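Local coordinates for protein 'Carboxyl esterase 2 (PDB 5MIF) that probably hydrolyses carboxylic esters, as an archaea-like fungal carboxylesterase built on the alpha/beta hydrolase fold, at residues A[60-65]-A[125-130]; A[93-98]-A[143-148]; A[113-118]-A[184-189]; A[162-167]-A[197-202]. All blocks are in the same frame, centred on the assembly; numbering follows the deposited sequence.

Contact 1: residues A[60-65]-A[125-130]; sequences IRDGYQ and PKSYRG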
# COMPACT_ATOMS: atom_id res chain seq x y z
N ILE A 60 -16.23 -28.75 12.84
CA ILE A 60 -16.43 -27.85 11.72
C ILE A 60 -15.29 -26.83 11.76
O ILE A 60 -15.14 -26.10 12.73
CB ILE A 60 -17.80 -27.17 11.78
CG1 ILE A 60 -18.90 -28.22 11.59
CG2 ILE A 60 -17.90 -26.05 10.75
CD1 ILE A 60 -18.67 -29.12 10.40
N ARG A 61 -14.47 -26.82 10.71
CA ARG A 61 -13.28 -25.96 10.69
C ARG A 61 -13.47 -24.76 9.77
O ARG A 61 -12.65 -23.83 9.75
CB ARG A 61 -12.05 -26.75 10.26
CG ARG A 61 -11.72 -27.99 11.07
CD ARG A 61 -11.20 -27.63 12.45
NE ARG A 61 -10.82 -28.82 13.20
CZ ARG A 61 -9.61 -29.39 13.13
NH1 ARG A 61 -8.65 -28.84 12.38
NH2 ARG A 61 -9.35 -30.49 13.82
N ASP A 62 -14.55 -24.78 9.01
CA ASP A 62 -14.82 -23.73 8.05
C ASP A 62 -16.29 -23.31 8.08
O ASP A 62 -17.19 -24.16 8.03
CB ASP A 62 -14.47 -24.22 6.64
CG ASP A 62 -14.66 -23.14 5.60
OD1 ASP A 62 -14.34 -21.98 5.92
OD2 ASP A 62 -15.12 -23.45 4.49
N GLY A 63 -16.54 -22.01 8.16
CA GLY A 63 -17.89 -21.50 8.11
C GLY A 63 -17.99 -20.04 7.69
O GLY A 63 -17.00 -19.29 7.75
N TYR A 64 -19.19 -19.64 7.29
CA TYR A 64 -19.42 -18.27 6.85
C TYR A 64 -19.28 -17.31 8.01
O TYR A 64 -19.60 -17.65 9.15
CB TYR A 64 -20.81 -18.12 6.22
CG TYR A 64 -21.01 -18.98 4.99
CD1 TYR A 64 -20.32 -18.71 3.81
CD2 TYR A 64 -21.90 -20.04 4.99
CE1 TYR A 64 -20.51 -19.49 2.68
CE2 TYR A 64 -22.09 -20.82 3.87
CZ TYR A 64 -21.40 -20.54 2.72
OH TYR A 64 -21.60 -21.33 1.60
N GLN A 65 -18.74 -16.14 7.72
CA GLN A 65 -18.65 -15.08 8.71
C GLN A 65 -19.98 -14.35 8.87
O GLN A 65 -20.22 -13.73 9.91
CB GLN A 65 -17.53 -14.11 8.35
CG GLN A 65 -16.14 -14.70 8.50
CD GLN A 65 -15.05 -13.75 8.07
OE1 GLN A 65 -14.96 -12.63 8.57
NE2 GLN A 65 -14.17 -14.20 7.18
N PRO A 125 -13.29 -22.60 1.94
CA PRO A 125 -13.99 -21.69 1.03
C PRO A 125 -15.03 -20.79 1.71
O PRO A 125 -15.24 -19.68 1.23
CB PRO A 125 -14.67 -22.65 0.04
CG PRO A 125 -14.76 -23.97 0.77
CD PRO A 125 -13.53 -24.02 1.61
N LYS A 126 -15.64 -21.24 2.80
CA LYS A 126 -16.70 -20.46 3.44
C LYS A 126 -16.16 -19.23 4.14
O LYS A 126 -16.64 -18.11 3.93
CB LYS A 126 -17.49 -21.31 4.45
CG LYS A 126 -18.30 -22.47 3.87
CD LYS A 126 -19.01 -23.24 5.00
CE LYS A 126 -20.35 -23.83 4.58
NZ LYS A 126 -20.28 -25.27 4.19
N SER A 127 -15.16 -19.42 4.99
CA SER A 127 -14.61 -18.34 5.77
C SER A 127 -13.85 -17.35 4.91
O SER A 127 -13.60 -16.22 5.33
CB SER A 127 -13.71 -18.88 6.88
OG SER A 127 -12.78 -19.80 6.36
N TYR A 128 -13.45 -17.79 3.72
CA TYR A 128 -12.69 -16.94 2.81
C TYR A 128 -13.52 -16.41 1.65
O TYR A 128 -12.97 -15.86 0.70
CB TYR A 128 -11.46 -17.70 2.29
CG TYR A 128 -10.31 -17.57 3.26
CD1 TYR A 128 -10.27 -18.33 4.43
CD2 TYR A 128 -9.28 -16.65 3.04
CE1 TYR A 128 -9.24 -18.19 5.34
CE2 TYR A 128 -8.24 -16.51 3.94
CZ TYR A 128 -8.22 -17.28 5.09
OH TYR A 128 -7.20 -17.14 6.01
N ARG A 129 -14.85 -16.56 1.73
CA ARG A 129 -15.72 -16.12 0.65
C ARG A 129 -15.59 -14.62 0.38
O ARG A 129 -15.63 -14.19 -0.76
CB ARG A 129 -17.19 -16.47 0.94
CG ARG A 129 -18.15 -15.98 -0.16
CD ARG A 129 -19.57 -16.47 0.03
NE ARG A 129 -20.16 -15.97 1.27
CZ ARG A 129 -21.41 -16.22 1.65
NH1 ARG A 129 -22.22 -16.93 0.87
NH2 ARG A 129 -21.87 -15.74 2.81
N GLY A 130 -15.45 -13.83 1.44
CA GLY A 130 -15.32 -12.39 1.32
C GLY A 130 -14.06 -11.97 0.57
O GLY A 130 -14.09 -11.10 -0.30
O HOH W 1 -18.47 -20.60 0.28

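Contact 2: residues A[93-98]-A[143-148]; sequences YLYKPV and VFFVDY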
# COMPACT_ATOMS: atom_id res chain seq x y z
N TYR A 93 -11.48 -25.65 -5.45
CA TYR A 93 -12.60 -24.95 -6.04
C TYR A 93 -12.09 -23.97 -7.11
O TYR A 93 -11.27 -23.11 -6.81
CB TYR A 93 -13.41 -24.20 -4.98
CG TYR A 93 -13.99 -25.08 -3.89
CD1 TYR A 93 -13.22 -25.45 -2.79
CD2 TYR A 93 -15.28 -25.57 -3.98
CE1 TYR A 93 -13.75 -26.28 -1.79
CE2 TYR A 93 -15.82 -26.40 -2.99
CZ TYR A 93 -15.05 -26.75 -1.90
OH TYR A 93 -15.59 -27.56 -0.93
N LEU A 94 -12.58 -24.08 -8.34
CA LEU A 94 -12.22 -23.09 -9.36
C LEU A 94 -13.33 -22.05 -9.47
O LEU A 94 -14.44 -22.36 -9.89
CB LEU A 94 -11.98 -23.75 -10.72
CG LEU A 94 -11.56 -22.81 -11.87
CD1 LEU A 94 -10.19 -22.19 -11.58
CD2 LEU A 94 -11.54 -23.54 -13.20
N TYR A 95 -13.02 -20.82 -9.09
CA TYR A 95 -13.99 -19.73 -9.20
C TYR A 95 -13.66 -18.84 -10.39
O TYR A 95 -12.53 -18.38 -10.53
CB TYR A 95 -14.01 -18.90 -7.93
CG TYR A 95 -14.27 -19.66 -6.65
CD1 TYR A 95 -15.52 -20.23 -6.39
CD2 TYR A 95 -13.29 -19.75 -5.67
CE1 TYR A 95 -15.76 -20.89 -5.18
CE2 TYR A 95 -13.51 -20.40 -4.48
CZ TYR A 95 -14.74 -20.97 -4.23
OH TYR A 95 -14.91 -21.60 -3.02
N LYS A 96 -14.66 -18.61 -11.25
CA LYS A 96 -14.49 -17.76 -12.44
C LYS A 96 -15.49 -16.62 -12.49
O LYS A 96 -16.67 -16.83 -12.25
CB LYS A 96 -14.63 -18.59 -13.72
CG LYS A 96 -13.68 -19.75 -13.84
CD LYS A 96 -13.65 -20.28 -15.26
CE LYS A 96 -14.78 -21.29 -15.44
NZ LYS A 96 -14.91 -21.71 -16.85
N PRO A 97 -15.03 -15.40 -12.81
CA PRO A 97 -15.98 -14.31 -13.03
C PRO A 97 -16.93 -14.60 -14.21
O PRO A 97 -16.59 -15.34 -15.13
CB PRO A 97 -15.08 -13.12 -13.35
CG PRO A 97 -13.84 -13.74 -13.94
CD PRO A 97 -13.65 -15.02 -13.17
N VAL A 98 -18.12 -14.02 -14.17
CA VAL A 98 -19.11 -14.19 -15.23
C VAL A 98 -18.67 -13.45 -16.50
O VAL A 98 -17.82 -12.57 -16.44
CB VAL A 98 -20.49 -13.66 -14.79
CG1 VAL A 98 -20.91 -14.33 -13.50
CG2 VAL A 98 -20.43 -12.17 -14.57
N VAL A 143 -10.04 -17.73 -9.62
CA VAL A 143 -9.37 -18.10 -8.37
C VAL A 143 -9.42 -19.62 -8.20
O VAL A 143 -10.50 -20.23 -8.22
CB VAL A 143 -10.00 -17.42 -7.14
CG1 VAL A 143 -9.42 -18.01 -5.85
CG2 VAL A 143 -9.78 -15.91 -7.19
N PHE A 144 -8.24 -20.22 -8.07
CA PHE A 144 -8.07 -21.65 -7.85
C PHE A 144 -7.80 -21.81 -6.36
O PHE A 144 -6.66 -21.64 -5.90
CB PHE A 144 -6.93 -22.18 -8.72
CG PHE A 144 -6.68 -23.66 -8.62
CD1 PHE A 144 -7.53 -24.58 -9.21
CD2 PHE A 144 -5.53 -24.14 -8.00
CE1 PHE A 144 -7.28 -25.94 -9.14
CE2 PHE A 144 -5.27 -25.49 -7.93
CZ PHE A 144 -6.15 -26.40 -8.50
N PHE A 145 -8.86 -22.08 -5.61
CA PHE A 145 -8.78 -22.09 -4.15
C PHE A 145 -8.54 -23.53 -3.66
O PHE A 145 -9.41 -24.40 -3.81
CB PHE A 145 -10.08 -21.52 -3.57
CG PHE A 145 -10.07 -21.35 -2.08
CD1 PHE A 145 -10.47 -22.40 -1.25
CD2 PHE A 145 -9.71 -20.15 -1.52
CE1 PHE A 145 -10.48 -22.25 0.13
CE2 PHE A 145 -9.71 -19.99 -0.13
CZ PHE A 145 -10.11 -21.04 0.70
N VAL A 146 -7.36 -23.77 -3.10
CA VAL A 146 -6.99 -25.11 -2.67
C VAL A 146 -7.47 -25.38 -1.25
O VAL A 146 -7.04 -24.73 -0.30
CB VAL A 146 -5.48 -25.32 -2.75
CG1 VAL A 146 -5.15 -26.75 -2.32
CG2 VAL A 146 -5.00 -25.07 -4.18
N ASP A 147 -8.37 -26.34 -1.11
CA ASP A 147 -8.94 -26.70 0.18
C ASP A 147 -8.16 -27.86 0.78
O ASP A 147 -8.66 -28.98 0.88
CB ASP A 147 -10.43 -27.03 0.02
CG ASP A 147 -11.20 -27.03 1.34
OD1 ASP A 147 -10.69 -26.54 2.37
OD2 ASP A 147 -12.35 -27.50 1.33
N TYR A 148 -6.91 -27.60 1.15
CA TYR A 148 -6.00 -28.63 1.63
C TYR A 148 -6.46 -29.20 2.99
O TYR A 148 -7.23 -28.56 3.71
CB TYR A 148 -4.58 -28.07 1.73
CG TYR A 148 -4.51 -26.84 2.61
CD1 TYR A 148 -4.31 -26.96 3.98
CD2 TYR A 148 -4.67 -25.56 2.08
CE1 TYR A 148 -4.25 -25.84 4.80
CE2 TYR A 148 -4.62 -24.43 2.90
CZ TYR A 148 -4.41 -24.58 4.25
OH TYR A 148 -4.36 -23.46 5.07

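Contact 3: residues A[113-118]-A[184-189]; sequences AYFHGG and MGFGGD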
# COMPACT_ATOMS: atom_id res chain seq x y z
N ALA A 113 -3.91 -19.08 -8.04
CA ALA A 113 -3.91 -20.20 -7.10
C ALA A 113 -3.85 -19.59 -5.71
O ALA A 113 -2.88 -18.90 -5.38
CB ALA A 113 -2.74 -21.14 -7.33
N TYR A 114 -4.89 -19.79 -4.90
CA TYR A 114 -4.93 -19.17 -3.59
C TYR A 114 -4.82 -20.19 -2.44
O TYR A 114 -5.53 -21.20 -2.42
CB TYR A 114 -6.19 -18.30 -3.41
CG TYR A 114 -6.01 -17.37 -2.23
CD1 TYR A 114 -5.35 -16.15 -2.37
CD2 TYR A 114 -6.39 -17.77 -0.94
CE1 TYR A 114 -5.12 -15.33 -1.30
CE2 TYR A 114 -6.17 -16.94 0.14
CZ TYR A 114 -5.53 -15.72 -0.05
OH TYR A 114 -5.30 -14.90 1.03
N PHE A 115 -3.94 -19.92 -1.48
CA PHE A 115 -3.71 -20.79 -0.34
C PHE A 115 -4.13 -20.06 0.94
O PHE A 115 -3.49 -19.10 1.35
CB PHE A 115 -2.24 -21.22 -0.28
CG PHE A 115 -1.70 -21.61 -1.62
CD1 PHE A 115 -2.05 -22.83 -2.19
CD2 PHE A 115 -0.89 -20.74 -2.34
CE1 PHE A 115 -1.58 -23.19 -3.44
CE2 PHE A 115 -0.43 -21.09 -3.60
CZ PHE A 115 -0.76 -22.31 -4.15
N HIS A 116 -5.24 -20.50 1.54
CA HIS A 116 -5.86 -19.75 2.62
C HIS A 116 -5.13 -19.91 3.94
O HIS A 116 -4.37 -20.87 4.12
CB HIS A 116 -7.32 -20.17 2.78
CG HIS A 116 -7.51 -21.51 3.44
ND1 HIS A 116 -7.42 -21.68 4.80
CD2 HIS A 116 -7.78 -22.73 2.91
CE1 HIS A 116 -7.65 -22.96 5.09
NE2 HIS A 116 -7.87 -23.61 3.96
N GLY A 117 -5.35 -18.97 4.85
CA GLY A 117 -4.76 -19.04 6.18
C GLY A 117 -5.76 -19.61 7.17
O GLY A 117 -6.79 -20.16 6.77
N GLY A 118 -5.46 -19.45 8.46
CA GLY A 118 -6.21 -20.09 9.52
C GLY A 118 -5.31 -21.00 10.36
O GLY A 118 -5.78 -21.96 10.97
N MET A 184 -0.42 -17.26 -14.34
CA MET A 184 -0.83 -17.69 -13.01
C MET A 184 -0.29 -16.79 -11.91
O MET A 184 0.88 -16.40 -11.94
CB MET A 184 -0.37 -19.13 -12.76
CG MET A 184 -0.91 -19.77 -11.48
SD MET A 184 -0.26 -21.43 -11.19
CE MET A 184 -0.99 -22.30 -12.57
N GLY A 185 -1.13 -16.50 -10.92
CA GLY A 185 -0.65 -15.86 -9.72
C GLY A 185 -0.73 -16.83 -8.54
O GLY A 185 -1.49 -17.81 -8.58
N PHE A 186 0.09 -16.56 -7.53
CA PHE A 186 -0.03 -17.17 -6.21
C PHE A 186 -0.49 -16.11 -5.22
O PHE A 186 0.02 -14.99 -5.23
CB PHE A 186 1.31 -17.73 -5.70
CG PHE A 186 1.69 -19.06 -6.27
CD1 PHE A 186 0.94 -19.68 -7.25
CD2 PHE A 186 2.83 -19.71 -5.80
CE1 PHE A 186 1.33 -20.91 -7.76
CE2 PHE A 186 3.22 -20.93 -6.30
CZ PHE A 186 2.46 -21.54 -7.28
N GLY A 187 -1.41 -16.48 -4.34
CA GLY A 187 -1.75 -15.64 -3.21
C GLY A 187 -1.87 -16.51 -1.96
O GLY A 187 -2.24 -17.68 -2.04
N GLY A 188 -1.53 -15.94 -0.80
CA GLY A 188 -1.71 -16.64 0.45
C GLY A 188 -1.57 -15.70 1.63
O GLY A 188 -0.77 -14.76 1.58
N ASP A 189 -2.36 -15.95 2.67
CA ASP A 189 -2.36 -15.10 3.87
C ASP A 189 -1.95 -15.92 5.09
O ASP A 189 -2.41 -17.06 5.27
CB ASP A 189 -3.74 -14.47 4.08
CG ASP A 189 -4.81 -15.51 4.40
OD1 ASP A 189 -5.16 -16.29 3.49
OD2 ASP A 189 -5.30 -15.54 5.55

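Contact 4: residues A[162-167]-A[197-202]; sequences QCYAAV and SSVSLL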
# COMPACT_ATOMS: atom_id res chain seq x y z
N GLN A 162 0.20 -31.09 -0.88
CA GLN A 162 -1.13 -31.05 -1.47
C GLN A 162 -1.26 -29.82 -2.36
O GLN A 162 -1.70 -29.91 -3.50
CB GLN A 162 -2.22 -31.00 -0.39
CG GLN A 162 -2.50 -32.34 0.31
CD GLN A 162 -3.66 -32.25 1.27
OE1 GLN A 162 -3.74 -31.32 2.07
NE2 GLN A 162 -4.59 -33.20 1.17
N CYS A 163 -0.85 -28.67 -1.82
CA CYS A 163 -0.92 -27.40 -2.54
C CYS A 163 -0.03 -27.45 -3.77
O CYS A 163 -0.44 -27.04 -4.86
CB CYS A 163 -0.49 -26.25 -1.64
SG CYS A 163 -1.68 -25.90 -0.36
N TYR A 164 1.18 -27.97 -3.61
CA TYR A 164 2.07 -28.13 -4.74
C TYR A 164 1.44 -29.03 -5.80
O TYR A 164 1.43 -28.68 -6.98
CB TYR A 164 3.43 -28.67 -4.30
CG TYR A 164 4.35 -28.90 -5.48
CD1 TYR A 164 5.05 -27.85 -6.04
CD2 TYR A 164 4.48 -30.16 -6.05
CE1 TYR A 164 5.88 -28.05 -7.12
CE2 TYR A 164 5.30 -30.37 -7.13
CZ TYR A 164 6.00 -29.31 -7.67
OH TYR A 164 6.83 -29.52 -8.76
N ALA A 165 0.89 -30.18 -5.38
CA ALA A 165 0.33 -31.13 -6.35
C ALA A 165 -0.90 -30.58 -7.09
O ALA A 165 -1.09 -30.85 -8.28
CB ALA A 165 -0.04 -32.46 -5.64
N ALA A 166 -1.71 -29.80 -6.39
CA ALA A 166 -2.87 -29.16 -7.00
C ALA A 166 -2.44 -28.17 -8.08
O ALA A 166 -3.05 -28.08 -9.15
CB ALA A 166 -3.73 -28.46 -5.95
N VAL A 167 -1.37 -27.42 -7.81
CA VAL A 167 -0.86 -26.49 -8.80
C VAL A 167 -0.37 -27.23 -10.05
O VAL A 167 -0.66 -26.81 -11.18
CB VAL A 167 0.26 -25.60 -8.23
CG1 VAL A 167 0.97 -24.81 -9.34
CG2 VAL A 167 -0.34 -24.65 -7.20
N SER A 197 4.69 -19.43 -0.38
CA SER A 197 6.13 -19.33 -0.57
C SER A 197 6.77 -20.72 -0.55
O SER A 197 7.80 -20.93 -1.19
CB SER A 197 6.76 -18.44 0.51
OG SER A 197 6.42 -18.94 1.79
N SER A 198 6.16 -21.66 0.18
CA SER A 198 6.64 -23.04 0.17
C SER A 198 6.50 -23.70 -1.20
O SER A 198 7.44 -24.34 -1.68
CB SER A 198 5.91 -23.89 1.21
OG SER A 198 6.42 -25.21 1.24
N VAL A 199 5.34 -23.51 -1.81
CA VAL A 199 5.07 -24.06 -3.14
C VAL A 199 5.96 -23.40 -4.20
O VAL A 199 6.42 -24.06 -5.15
CB VAL A 199 3.58 -23.89 -3.50
CG1 VAL A 199 3.32 -24.24 -4.96
CG2 VAL A 199 2.71 -24.79 -2.58
N SER A 200 6.20 -22.10 -4.05
CA SER A 200 7.16 -21.41 -4.92
C SER A 200 8.54 -22.09 -4.81
O SER A 200 9.16 -22.42 -5.81
CB SER A 200 7.27 -19.92 -4.56
OG SER A 200 6.11 -19.19 -4.97
N LEU A 201 9.00 -22.30 -3.58
CA LEU A 201 10.30 -22.91 -3.33
C LEU A 201 10.38 -24.33 -3.89
O LEU A 201 11.38 -24.72 -4.49
CB LEU A 201 10.61 -22.89 -1.83
CG LEU A 201 11.92 -23.54 -1.37
CD1 LEU A 201 13.10 -22.85 -2.01
CD2 LEU A 201 12.02 -23.50 0.15
N LEU A 202 9.31 -25.11 -3.70
CA LEU A 202 9.26 -26.47 -4.23
C LEU A 202 9.29 -26.44 -5.76
O LEU A 202 9.87 -27.33 -6.39
CB LEU A 202 8.00 -27.20 -3.71
CG LEU A 202 7.95 -27.60 -2.22
CD1 LEU A 202 6.55 -28.08 -1.79
CD2 LEU A 202 9.00 -28.67 -1.88

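Contact 1: residues A[60-65]-A[125-130]
Asp62 reaches across with its carboxylate and supplies most of the polar linkage, both oxygens pointing into the turn that begins at Lys126. CG stands anti to the backbone N (chi1 -177°), which carries the carboxylate toward the turn; OD2 accepts Lys126 N at 2.8 Å through its syn lone pair, in a fairly straight bond with 158° at the hydrogen. OD1 takes two donors: Ser127 N at 2.8 Å, on the syn side, and Ser127 OG at 2.7 Å from OD1, nearly along the C-O axis. Three bonds on one carboxylate therefore fix its rotation. Farther on, Gln65 NE2 gives a hydrogen to Ser127 O at 2.8 Å, the acceptor lying in the plane of the side-chain amide; the same NE2 also serves Ser321 O.

Residues 126-129 form a type I turn, closed by Arg129 N on Lys126 O, and Tyr128 occupies the N-cap position of helix 129-139. The contact thus fastens the loop between helix 37-47 and strand 75-82 to the start of the first helix after strand 109-115 of the alpha/beta hydrolase core.

A second group of contacts surrounds the Tyr64 ring, which stands between two long side chains. A CH-pi contact covers one face, Lys126 CG lying 4.0 Å from the ring centroid, while Lys126 CE comes to 3.5 Å from CE2 of Tyr64. From the opposite side arrives Arg129, its guanidinium plane turned 30° from the ring, with Tyr64 CD1 3.5 Å from Arg129 CZ and above the centre of the guanidinium.

Contact 2: residues A[93-98]-A[143-148]
Tyr95 packs beside Val143 and Phe145, and its side chain can be traced outward atom by atom. CB lies 3.8 Å from Val143 O. The first torsion (chi1 -56°) puts CG beside the backbone N and anti to the carbonyl carbon, 4.1 Å from the same Val143 O. CD2 also stays beside that oxygen, at 3.8 Å, and is 4.2 Å from Val143 CG1; CE2 then meets Phe145 CB at 3.7 Å. The Tyr95 and Phe145 side chains run side by side in the same direction. At the tip, the phenol packs on Pro125.

The backbone pairing sets this register. Strands 93-97 and 143-147 are antiparallel, their axes at 158°, and two hydrogen-bonded pairs frame the non-hydrogen-bonded pair Leu94-Phe144. Tyr95 N to Val143 O and Val143 N to Tyr95 O each measure 2.7 Å, and Tyr93 and Phe145 exchange bonds in both directions. A strand running against its neighbours near one edge of the sheet is a hallmark of the alpha/beta hydrolase fold, and strand 90-97 has that role here.

On the face carrying Tyr93, Tyr95, Val143 and Phe145, Ile132 and Ile136 of helix 129-139 cover the last three. On the other face Leu94 CD1 touches the edge of the Phe144 ring, CD1 to CD1 4.3 Å, and Phe144 continues to Ala166 and Leu170 of helix 158-173. Beyond the paired residues Asp147 lies alongside Tyr93, its OD2 3.6 Å from Tyr93 CE1 in the plane of the tyrosine ring.

Contact 3: residues A[113-118]-A[184-189]
Ala113 opens a parallel pairing with strand 184-189: its N donates to Gly185 O at 2.8 Å, and its O accepts Gly187 N at 3.0 Å. Its CB rests against CD1 of Phe186.

Tyr114 turns to the other face. Its ring lies across the backbone of Gly187, whose O sits 3.5 Å above the ring plane, offset toward the rim; glycine has no side chain there to hold the ring off. The phenol then reaches Asp189, OH donating to OD1 at 2.8 Å from above the carboxylate plane.

Phe115 N binds Gly187 O at 2.9 Å, continuing the parallel register. Its ring directs an edge at the face of Phe186, a T-shaped pair with planes at 88° and centroids 5.4 Å apart, in which CE2 lies nearest CG of Phe186.

These two central strands of the alpha/beta hydrolase sheet carry the parts around the probable active site. Strand 184-189 runs straight into a GxSxG sequence consistent with a nucleophile elbow, while 113-118 ends in the first three residues of an HGGG sequence that, in relatives of the hormone-sensitive lipase family, contributes to the oxyanion hole.

The CB of His116 is directed away from the partner strand; ND1 donates to Gly117 O at 2.6 Å, with the acceptor in the imidazole plane. Besides Tyr114 OH, Asp189 OD1 weakly accepts Gly117 N, a bond bent to 123° at the hydrogen, while OD2 of Asp189 is hydrogen-bonded to Tyr128 OH.

Contact 4: residues A[162-167]-A[197-202]
Val199 meets Cys163 and Tyr164 where two helices of the alpha/beta hydrolase fold cross on one side of the central sheet: helix 158-173, which follows strand 142-147, and helix 191-206, which leaves the probable nucleophile elbow. The axes of the two short segments pass 9.4 Å apart at 62°, and 226 Å² is buried in all, consistent with a steep crossing.

The tight part is centred on one branch of Val199. CG2 approaches Cys163 CB to 3.6 Å and the backbone N of Tyr164 to 3.7 Å, close enough to touch the main chain of the other helix. The CA atoms of Tyr164 and Val199 are 5.3 Å apart, which brings the branch to the main chain. Tyr164 adds the second close contact: its CG is anti to the backbone N (chi1 178°), and ring atom CD1 lies 3.8 Å from Leu202 CB. The two side chains cross at a slant, and Leu202 CD1 comes back to Tyr164 CB at 4.0 Å.

Packing is slacker toward the sheet, where Val167 only approaches Val199. This looser side does not face solvent, for Phe186 touches both valines and Phe115 also touches Val167. At the far end of Tyr164 the environment becomes polar: its hydroxyl is hydrogen-bonded to Thr208 OG1, and its ring forms a cation-pi pair with Arg206. The contacts of side chain with side chain across the segments are apolar, the longest of those described being Val167 CG2 to Val199 CG1 at 4.3 Å.

The centre of contact 3 lies about 4 Å from the centre of the chain, and contact 3 adjoins all the others. Contact 2 joins it through the sheet, Phe144 O lying 2.8 Å from Tyr114 N. Contact 4, about 10 Å away between centres, packs against the face of the sheet that carries Phe115 and Phe186: Phe186 CE2 is 3.6 Å from Val199 CG1. At Pro125, contact 1 covers the tyrosines of contact 2. Ser190, His317 and Asp287 probably form the catalytic triad. Ser190 directly follows contact 3, so segments 113-118 and 184-189 border the presumed active site; contact 1 lies at the surface but reaches this region through Tyr128 OH, 2.5 Å from Asp189 OD2.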